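Local coordinates for protein TetR transcriptional regulator (Chloroflexus aurantiacus, PDB 3QBM) that probably acts as a DNA-binding transcriptional regulator of the TetR family, a largely helical protein that also binds magnesium ions, at residues E68-G73 and D129-T134; V81-A86 and R136-T141. All coordinates share one frame; numbering follows the deposited sequence. Where two conformers were deposited one is given.

Contact 1 of 2, residues E68-G73 and D129-T134; sequences ERFAVG and DEWRET
Phe70 and Trp131 make this contact, one aromatic side chain from each helix. The fold is the all-helical one of TetR regulators. Helix 51-74 follows the predicted helix-turn-helix and reaches into the C-terminal domain, where it packs against helix 118-144. Both residues are buried. The backbones stay well apart, with 9.2 Å between Phe70 CA and Trp131 CA, and the large rings fill the space between them. The Phe70 side chain starts out toward the other helix. Trp131 leaves its helix to one side of the contact. With CG anti to the carbonyl carbon (chi1 -63°), its indole is carried round until its NE1 side meets Phe70. The two side chains cross at about a right angle. The ring planes are inclined at 54°, so the pair is oblique. Its centroids, Phe70 ring to the five-membered ring of Trp131, are 4.8 Å apart. Phe70 CZ lies above one face of the indole, toward its rim. No hydrogen bond joins the segments, so the contact is one of ring packing.

The pair belongs to a larger aromatic cluster. Phe87 stacks on Phe70 and meets Trp131 edge-to-face, while Phe91 is edge-to-face with both. Trp131 also touches Ile162 and Glu166 of helix 154-175. Elsewhere on helix 118-144, Leu175 of the second subunit packs on Asp129 and Arg132. The closest touch between the segments is at the pyrrole nitrogen: Trp131 NE1 is 3.7 Å from Phe70 CE2 and 3.9 Å from Phe70 CD2.

Contact 2 of 2, residues V81-A86 and R136-T141; sequences VDTIIA and RTLVQT
Leu138 and Val139 meet Thr83 and Ile84 where two helices of the TetR C-terminal domain run nearly antiparallel. The axes of the short segments come within 9.8 Å, and their directions differ by 159°. Along 136-141, Leu138 comes first and is the centre of the contact. Its CA is 7.2 Å from Ile84 CA, the closest pair of CA atoms between the segments. The leucine fork grips the threonine methyl: Leu138 CD1 and CD2 are each 3.6 Å from Thr83 CG2. These two side chains cross at about a right angle. Thr83 has OG1 beside its backbone nitrogen (chi1 -46°), which turns CG2 to the leucine. The hydroxyl is turned to the helix start, where it bonds His79 O. Leu138 also slides past Ile84 in the opposite direction, with CD1 3.9 Å from Ile84 CG1 and CB 4.0 Å from the same atom. Val139 follows and adds a smaller touch, CG2 to Ile84 CD1 at 4.0 Å. Ile84 thus spans both residues. Cutting Ile84 back to an alanine removes CG1 and CD1, which would probably open a gap beside Leu138 CB and CD1 and leave Val139 CG2 without its partner in 81-86. The interface has no hydrogen bond and is wholly apolar.

Other helices close round the same residues. Val139 lies on Ala154 and Leu157 of helix 154-175. Ile84 touches Ile161 of that helix and Ile192 of helix 179-196, so helices 80-92 and 118-144 both pack against helix 154-175.

Both contacts use helix 118-144, which meets helix 51-74 in contact 1 and the next helix of the chain, 80-92, in contact 2. Along the sequence their segments alternate: 68-73, 81-86, 129-134, 136-141. The centres are about 11 Å apart, and the two touch directly: Gly73 O lies 3.5 Å from Ala86 CB. Phe87, just after Ala86, carries helix 80-92 on into the aromatic cluster of contact 1. Contact 1 is the deeper, its centre about 9 Å from the centre of the chain against about 18 Å for contact 2. It is also nearer the metal region: the Trp131 side chain is about 11 Å from that of Ile111, a magnesium-binding residue. Contact 2 lies away from the annotated sites.

Contact 1 of 2, residues E68-G73 and D129-T134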
ATOM      1  N   GLU A  68       3.573  11.773 -16.314  1.00 32.30           N
ATOM      2  CA  GLU A  68       2.957  12.983 -16.928  1.00 35.43           C
ATOM      3  C   GLU A  68       2.207  13.835 -15.883  1.00 32.92           C
ATOM      4  O   GLU A  68       2.258  15.068 -15.883  1.00 32.12           O
ATOM      5  CB  GLU A  68       1.953  12.588 -18.046  1.00 37.20           C
ATOM      6  CG  GLU A  68       2.584  12.035 -19.340  1.00 45.52           C
ATOM      7  CD  GLU A  68       1.580  11.419 -20.368  1.00 51.01           C
ATOM      8  OE1 GLU A  68       0.369  11.224 -20.077  1.00 41.05           O
ATOM      9  OE2 GLU A  68       2.044  11.104 -21.488  1.00 54.19           O
ATOM     10  N   ARG A  69       1.470  13.144 -15.033  1.00 30.58           N
ATOM     11  CA  ARG A  69       0.668  13.725 -13.975  1.00 29.45           C
ATOM     12  C   ARG A  69       1.573  14.465 -12.931  1.00 28.18           C
ATOM     13  O   ARG A  69       1.273  15.599 -12.497  1.00 24.87           O
ATOM     14  CB  ARG A  69      -0.119  12.566 -13.370  1.00 32.88           C
ATOM     15  CG  ARG A  69      -1.139  12.845 -12.320  1.00 27.16           C
ATOM     16  CD  ARG A  69      -2.502  13.197 -12.858  1.00 32.94           C
ATOM     17  NE  ARG A  69      -3.332  13.561 -11.707  1.00 32.02           N
ATOM     18  CZ  ARG A  69      -4.352  12.854 -11.250  1.00 20.40           C
ATOM     19  NH1 ARG A  69      -4.756  11.773 -11.908  1.00 26.67           N
ATOM     20  NH2 ARG A  69      -5.018  13.271 -10.175  1.00 21.94           N
ATOM     21  N   PHE A  70       2.683  13.845 -12.528  1.00 23.60           N
ATOM     22  CA  PHE A  70       3.647  14.562 -11.674  1.00 21.02           C
ATOM     23  C   PHE A  70       4.318  15.708 -12.401  1.00 20.88           C
ATOM     24  O   PHE A  70       4.539  16.768 -11.848  1.00 22.39           O
ATOM     25  CB  PHE A  70       4.686  13.619 -11.084  1.00 21.89           C
ATOM     26  CG  PHE A  70       4.166  12.858  -9.909  1.00 16.71           C
ATOM     27  CD1 PHE A  70       4.057  13.471  -8.662  1.00 13.99           C
ATOM     28  CD2 PHE A  70       3.704  11.570 -10.046  1.00 19.67           C
ATOM     29  CE1 PHE A  70       3.556  12.812  -7.598  1.00 13.57           C
ATOM     30  CE2 PHE A  70       3.192  10.895  -8.959  1.00 20.06           C
ATOM     31  CZ  PHE A  70       3.109  11.510  -7.741  1.00 18.38           C
ATOM     32  N   ALA A  71       4.624  15.497 -13.661  1.00 22.19           N
ATOM     33  CA  ALA A  71       5.260  16.525 -14.462  1.00 23.71           C
ATOM     34  C   ALA A  71       4.455  17.834 -14.501  1.00 22.66           C
ATOM     35  O   ALA A  71       5.028  18.896 -14.338  1.00 26.21           O
ATOM     36  CB  ALA A  71       5.507  15.990 -15.880  1.00 28.31           C
ATOM     37  N   VAL A  72       3.140  17.741 -14.702  1.00 22.23           N
ATOM     38  CA  VAL A  72       2.255  18.888 -14.796  1.00 26.13           C
ATOM     39  C   VAL A  72       2.085  19.475 -13.375  1.00 24.64           C
ATOM     40  O   VAL A  72       2.190  20.694 -13.170  1.00 24.68           O
ATOM     41  CB  VAL A  72       0.889  18.490 -15.432  1.00 26.52           C
ATOM     42  CG1 VAL A  72      -0.124  19.657 -15.388  1.00 30.28           C
ATOM     43  CG2 VAL A  72       1.085  18.001 -16.884  1.00 30.12           C
ATOM     44  N   GLY A  73       1.864  18.595 -12.400  1.00 23.56           N
ATOM     45  CA  GLY A  73       1.723  19.017 -11.013  1.00 21.14           C
ATOM     46  C   GLY A  73       2.898  19.791 -10.443  1.00 22.55           C
ATOM     47  O   GLY A  73       2.694  20.723  -9.651  1.00 26.92           O
ATOM     48  N   ASP A 129      12.256   5.007  -7.506  1.00 17.22           N
ATOM     49  CA  ASP A 129      13.563   5.664  -7.618  1.00 19.25           C
ATOM     50  C   ASP A 129      13.524   6.980  -8.388  1.00 18.21           C
ATOM     51  O   ASP A 129      14.282   7.886  -8.076  1.00 19.44           O
ATOM     52  CB  ASP A 129      14.638   4.700  -8.132  1.00 16.70           C
ATOM     53  CG  ASP A 129      15.031   3.666  -7.080  1.00 24.43           C
ATOM     54  OD1 ASP A 129      14.651   3.821  -5.899  1.00 21.67           O
ATOM     55  OD2 ASP A 129      15.700   2.676  -7.425  1.00 23.42           O
ATOM     56  N   GLU A 130      12.618   7.119  -9.348  1.00 16.94           N
ATOM     57  CA  GLU A 130      12.452   8.413 -10.046  0.60 19.01           C
ATOM     58  C   GLU A 130      11.924   9.451  -9.064  1.00 16.44           C
ATOM     59  O   GLU A 130      12.414  10.584  -9.028  1.00 16.59           O
ATOM     60  CB  GLU A 130      11.452   8.363 -11.200  0.60 17.84           C
ATOM     61  CG  GLU A 130      11.706   7.403 -12.311  0.60 24.05           C
ATOM     62  CD  GLU A 130      10.599   7.503 -13.345  0.60 28.48           C
ATOM     63  OE1 GLU A 130       9.861   6.512 -13.543  0.60 35.05           O
ATOM     64  OE2 GLU A 130      10.418   8.601 -13.920  0.60 22.52           O
ATOM     65  N   TRP A 131      10.884   9.082  -8.290  1.00 17.13           N
ATOM     66  CA  TRP A 131      10.332   9.991  -7.258  1.00 15.42           C
ATOM     67  C   TRP A 131      11.413  10.413  -6.249  1.00 15.62           C
ATOM     68  O   TRP A 131      11.523  11.570  -5.875  1.00 18.90           O
ATOM     69  CB  TRP A 131       9.155   9.330  -6.487  1.00 14.87           C
ATOM     70  CG  TRP A 131       7.965   9.010  -7.336  1.00 13.58           C
ATOM     71  CD1 TRP A 131       7.619   9.579  -8.541  1.00 18.95           C
ATOM     72  CD2 TRP A 131       6.899   8.118  -7.001  1.00 13.70           C
ATOM     73  NE1 TRP A 131       6.440   9.053  -8.983  1.00 20.93           N
ATOM     74  CE2 TRP A 131       5.962   8.171  -8.049  1.00 19.95           C
ATOM     75  CE3 TRP A 131       6.640   7.289  -5.908  1.00 16.26           C
ATOM     76  CZ2 TRP A 131       4.797   7.395  -8.058  1.00 19.51           C
ATOM     77  CZ3 TRP A 131       5.496   6.501  -5.922  1.00 15.96           C
ATOM     78  CH2 TRP A 131       4.583   6.574  -7.002  1.00 17.14           C
ATOM     79  N   ARG A 132      12.191   9.452  -5.783  1.00 13.66           N
ATOM     80  CA  ARG A 132      13.276   9.732  -4.863  1.00 15.52           C
ATOM     81  C   ARG A 132      14.317  10.699  -5.478  1.00 16.12           C
ATOM     82  O   ARG A 132      14.780  11.641  -4.805  1.00 16.02           O
ATOM     83  CB  ARG A 132      13.969   8.416  -4.467  1.00 15.31           C
ATOM     84  CG  ARG A 132      13.140   7.550  -3.603  1.00 15.94           C
ATOM     85  CD  ARG A 132      13.701   6.161  -3.447  1.00 14.64           C
ATOM     86  NE  ARG A 132      14.840   6.098  -2.538  1.00 15.74           N
ATOM     87  CZ  ARG A 132      15.551   4.992  -2.326  1.00 20.87           C
ATOM     88  NH1 ARG A 132      15.258   3.844  -2.959  1.00 22.78           N
ATOM     89  NH2 ARG A 132      16.539   5.018  -1.449  1.00 20.59           N
ATOM     90  N   GLU A 133      14.691  10.447  -6.727  1.00 16.24           N
ATOM     91  CA  GLU A 133      15.621  11.347  -7.422  1.00 19.38           C
ATOM     92  C   GLU A 133      15.027  12.772  -7.559  1.00 19.36           C
ATOM     93  O   GLU A 133      15.738  13.752  -7.385  1.00 16.27           O
ATOM     94  CB  GLU A 133      16.006  10.806  -8.794  1.00 21.33           C
ATOM     95  CG  GLU A 133      17.158  11.577  -9.487  1.00 30.56           C
ATOM     96  CD  GLU A 133      18.566  11.256  -8.915  1.00 47.73           C
ATOM     97  OE1 GLU A 133      18.843  11.531  -7.720  1.00 45.67           O
ATOM     98  OE2 GLU A 133      19.417  10.738  -9.692  1.00 55.55           O
ATOM     99  N   THR A 134      13.740  12.860  -7.894  1.00 17.16           N
ATOM    100  CA  THR A 134      13.021  14.155  -7.993  1.00 17.99           C
ATOM    101  C   THR A 134      13.086  14.962  -6.712  1.00 17.65           C
ATOM    102  O   THR A 134      13.448  16.141  -6.711  1.00 15.59           O
ATOM    103  CB  THR A 134      11.541  13.932  -8.416  1.00 18.81           C
ATOM    104  OG1 THR A 134      11.565  13.493  -9.771  1.00 20.05           O
ATOM    105  CG2 THR A 134      10.693  15.245  -8.351  1.00 18.49           C
TER

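Contact 2 of 2, residues V81-A86 and R136-T141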
ATOM      1  N   VAL A  81      10.311  24.367  -1.865  1.00 12.16           N
ATOM      2  CA  VAL A  81       9.366  23.803  -0.926  1.00 11.15           C
ATOM      3  C   VAL A  81       7.963  23.731  -1.538  1.00 10.72           C
ATOM      4  O   VAL A  81       7.254  22.721  -1.355  1.00 14.24           O
ATOM      5  CB  VAL A  81       9.437  24.515   0.427  1.00 11.62           C
ATOM      6  CG1 VAL A  81       8.273  24.118   1.387  1.00 12.74           C
ATOM      7  CG2 VAL A  81      10.816  24.198   1.093  1.00 16.42           C
ATOM      8  N   ASP A  82       7.580  24.765  -2.282  1.00 15.02           N
ATOM      9  CA  ASP A  82       6.300  24.758  -2.999  1.00 16.09           C
ATOM     10  C   ASP A  82       6.259  23.557  -3.923  1.00 14.58           C
ATOM     11  O   ASP A  82       5.232  22.900  -4.030  1.00 14.15           O
ATOM     12  CB  ASP A  82       6.076  26.046  -3.794  1.00 16.80           C
ATOM     13  CG  ASP A  82       5.912  27.281  -2.905  1.00 21.01           C
ATOM     14  OD1 ASP A  82       5.786  27.158  -1.690  1.00 21.19           O
ATOM     15  OD2 ASP A  82       5.923  28.385  -3.442  1.00 23.70           O
ATOM     16  N   THR A  83       7.364  23.282  -4.612  1.00 15.38           N
ATOM     17  CA  THR A  83       7.440  22.153  -5.508  1.00 13.19           C
ATOM     18  C   THR A  83       7.315  20.822  -4.777  1.00 13.63           C
ATOM     19  O   THR A  83       6.592  19.912  -5.218  1.00 12.25           O
ATOM     20  CB  THR A  83       8.767  22.154  -6.316  1.00 14.14           C
ATOM     21  OG1 THR A  83       9.002  23.470  -6.830  1.00 15.06           O
ATOM     22  CG2 THR A  83       8.665  21.127  -7.421  1.00 14.77           C
ATOM     23  N   ILE A  84       7.952  20.714  -3.618  1.00 14.25           N
ATOM     24  CA  ILE A  84       7.856  19.469  -2.853  1.00 15.39           C
ATOM     25  C   ILE A  84       6.407  19.261  -2.337  1.00 12.34           C
ATOM     26  O   ILE A  84       5.872  18.168  -2.396  1.00 14.79           O
ATOM     27  CB  ILE A  84       8.877  19.400  -1.706  1.00 14.69           C
ATOM     28  CG1 ILE A  84      10.285  19.268  -2.291  1.00 12.23           C
ATOM     29  CG2 ILE A  84       8.619  18.162  -0.874  1.00 14.29           C
ATOM     30  CD1 ILE A  84      11.428  19.620  -1.299  1.00 16.64           C
ATOM     31  N   ILE A  85       5.783  20.322  -1.878  1.00 15.12           N
ATOM     32  CA  ILE A  85       4.393  20.238  -1.412  1.00 13.20           C
ATOM     33  C   ILE A  85       3.432  19.918  -2.608  1.00 11.53           C
ATOM     34  O   ILE A  85       2.448  19.225  -2.450  1.00 13.13           O
ATOM     35  CB  ILE A  85       4.028  21.541  -0.639  1.00 12.63           C
ATOM     36  CG1 ILE A  85       4.818  21.619   0.652  1.00 13.12           C
ATOM     37  CG2 ILE A  85       2.509  21.624  -0.375  1.00 19.43           C
ATOM     38  CD1 ILE A  85       4.546  22.839   1.504  1.00 15.04           C
ATOM     39  N   ALA A  86       3.768  20.357  -3.810  1.00 12.18           N
ATOM     40  CA  ALA A  86       2.952  20.057  -4.994  1.00 11.63           C
ATOM     41  C   ALA A  86       3.030  18.567  -5.296  1.00 14.04           C
ATOM     42  O   ALA A  86       2.081  17.984  -5.818  1.00 14.83           O
ATOM     43  CB  ALA A  86       3.404  20.889  -6.195  1.00 13.58           C
ATOM     44  N   ARG A 136      15.186  14.386  -4.147  1.00 14.87           N
ATOM     45  CA  ARG A 136      16.575  14.693  -3.804  0.50 17.01           C
ATOM     46  C   ARG A 136      17.073  15.932  -4.572  1.00 16.91           C
ATOM     47  O   ARG A 136      17.762  16.783  -4.014  1.00 13.07           O
ATOM     48  CB  ARG A 136      17.487  13.487  -4.041  0.50 17.29           C
ATOM     49  CG  ARG A 136      17.259  12.336  -3.055  0.50 19.24           C
ATOM     50  CD  ARG A 136      18.356  11.264  -3.136  0.50 23.31           C
ATOM     51  NE  ARG A 136      18.584  10.779  -4.494  0.50 28.77           N
ATOM     52  CZ  ARG A 136      18.091   9.647  -4.984  0.50 15.66           C
ATOM     53  NH1 ARG A 136      17.348   8.861  -4.237  0.50 21.72           N
ATOM     54  NH2 ARG A 136      18.357   9.296  -6.220  0.50 18.35           N
ATOM     55  N   THR A 137      16.718  16.021  -5.841  1.00 16.56           N
ATOM     56  CA  THR A 137      17.161  17.157  -6.658  1.00 16.91           C
ATOM     57  C   THR A 137      16.590  18.445  -6.113  1.00 17.51           C
ATOM     58  O   THR A 137      17.287  19.431  -6.009  1.00 15.99           O
ATOM     59  CB  THR A 137      16.781  16.955  -8.122  1.00 18.18           C
ATOM     60  OG1 THR A 137      17.422  15.759  -8.579  1.00 17.74           O
ATOM     61  CG2 THR A 137      17.253  18.101  -8.999  1.00 19.10           C
ATOM     62  N   LEU A 138      15.320  18.421  -5.732  1.00 16.73           N
ATOM     63  CA  LEU A 138      14.688  19.594  -5.152  1.00 16.48           C
ATOM     64  C   LEU A 138      15.288  19.993  -3.813  1.00 14.40           C
ATOM     65  O   LEU A 138      15.516  21.193  -3.543  1.00 14.13           O
ATOM     66  CB  LEU A 138      13.196  19.361  -5.043  1.00 16.04           C
ATOM     67  CG  LEU A 138      12.412  19.332  -6.351  1.00 14.72           C
ATOM     68  CD1 LEU A 138      11.042  18.705  -6.078  1.00 14.33           C
ATOM     69  CD2 LEU A 138      12.248  20.764  -6.962  1.00 17.08           C
ATOM     70  N   VAL A 139      15.580  19.001  -2.974  1.00 14.06           N
ATOM     71  CA  VAL A 139      16.176  19.303  -1.708  1.00 15.06           C
ATOM     72  C   VAL A 139      17.560  19.921  -1.896  1.00 15.00           C
ATOM     73  O   VAL A 139      17.838  20.936  -1.301  1.00 16.31           O
ATOM     74  CB  VAL A 139      16.218  18.065  -0.780  1.00 13.66           C
ATOM     75  CG1 VAL A 139      17.146  18.346   0.436  1.00 15.66           C
ATOM     76  CG2 VAL A 139      14.765  17.660  -0.382  1.00 11.17           C
ATOM     77  N   GLN A 140      18.421  19.354  -2.736  1.00 17.07           N
ATOM     78  CA  GLN A 140      19.744  19.976  -2.941  0.60 15.83           C
ATOM     79  C   GLN A 140      19.613  21.350  -3.583  1.00 15.90           C
ATOM     80  O   GLN A 140      20.358  22.266  -3.245  1.00 15.37           O
ATOM     81  CB  GLN A 140      20.729  19.111  -3.739  0.60 18.75           C
ATOM     82  CG  GLN A 140      22.112  19.768  -3.931  0.60 21.88           C
ATOM     83  CD  GLN A 140      22.746  20.337  -2.621  0.60 28.96           C
ATOM     84  OE1 GLN A 140      23.012  19.584  -1.672  0.60 32.64           O
ATOM     85  NE2 GLN A 140      22.988  21.673  -2.582  0.60 13.52           N
ATOM     86  N   THR A 141      18.664  21.524  -4.501  1.00 16.04           N
ATOM     87  CA  THR A 141      18.446  22.872  -5.060  1.00 14.43           C
ATOM     88  C   THR A 141      18.068  23.878  -3.956  1.00 15.83           C
ATOM     89  O   THR A 141      18.630  24.958  -3.858  1.00 15.17           O
ATOM     90  CB  THR A 141      17.411  22.837  -6.221  1.00 15.80           C
ATOM     91  OG1 THR A 141      17.996  22.115  -7.315  1.00 16.01           O
ATOM     92  CG2 THR A 141      17.061  24.202  -6.704  1.00 14.87           C
TER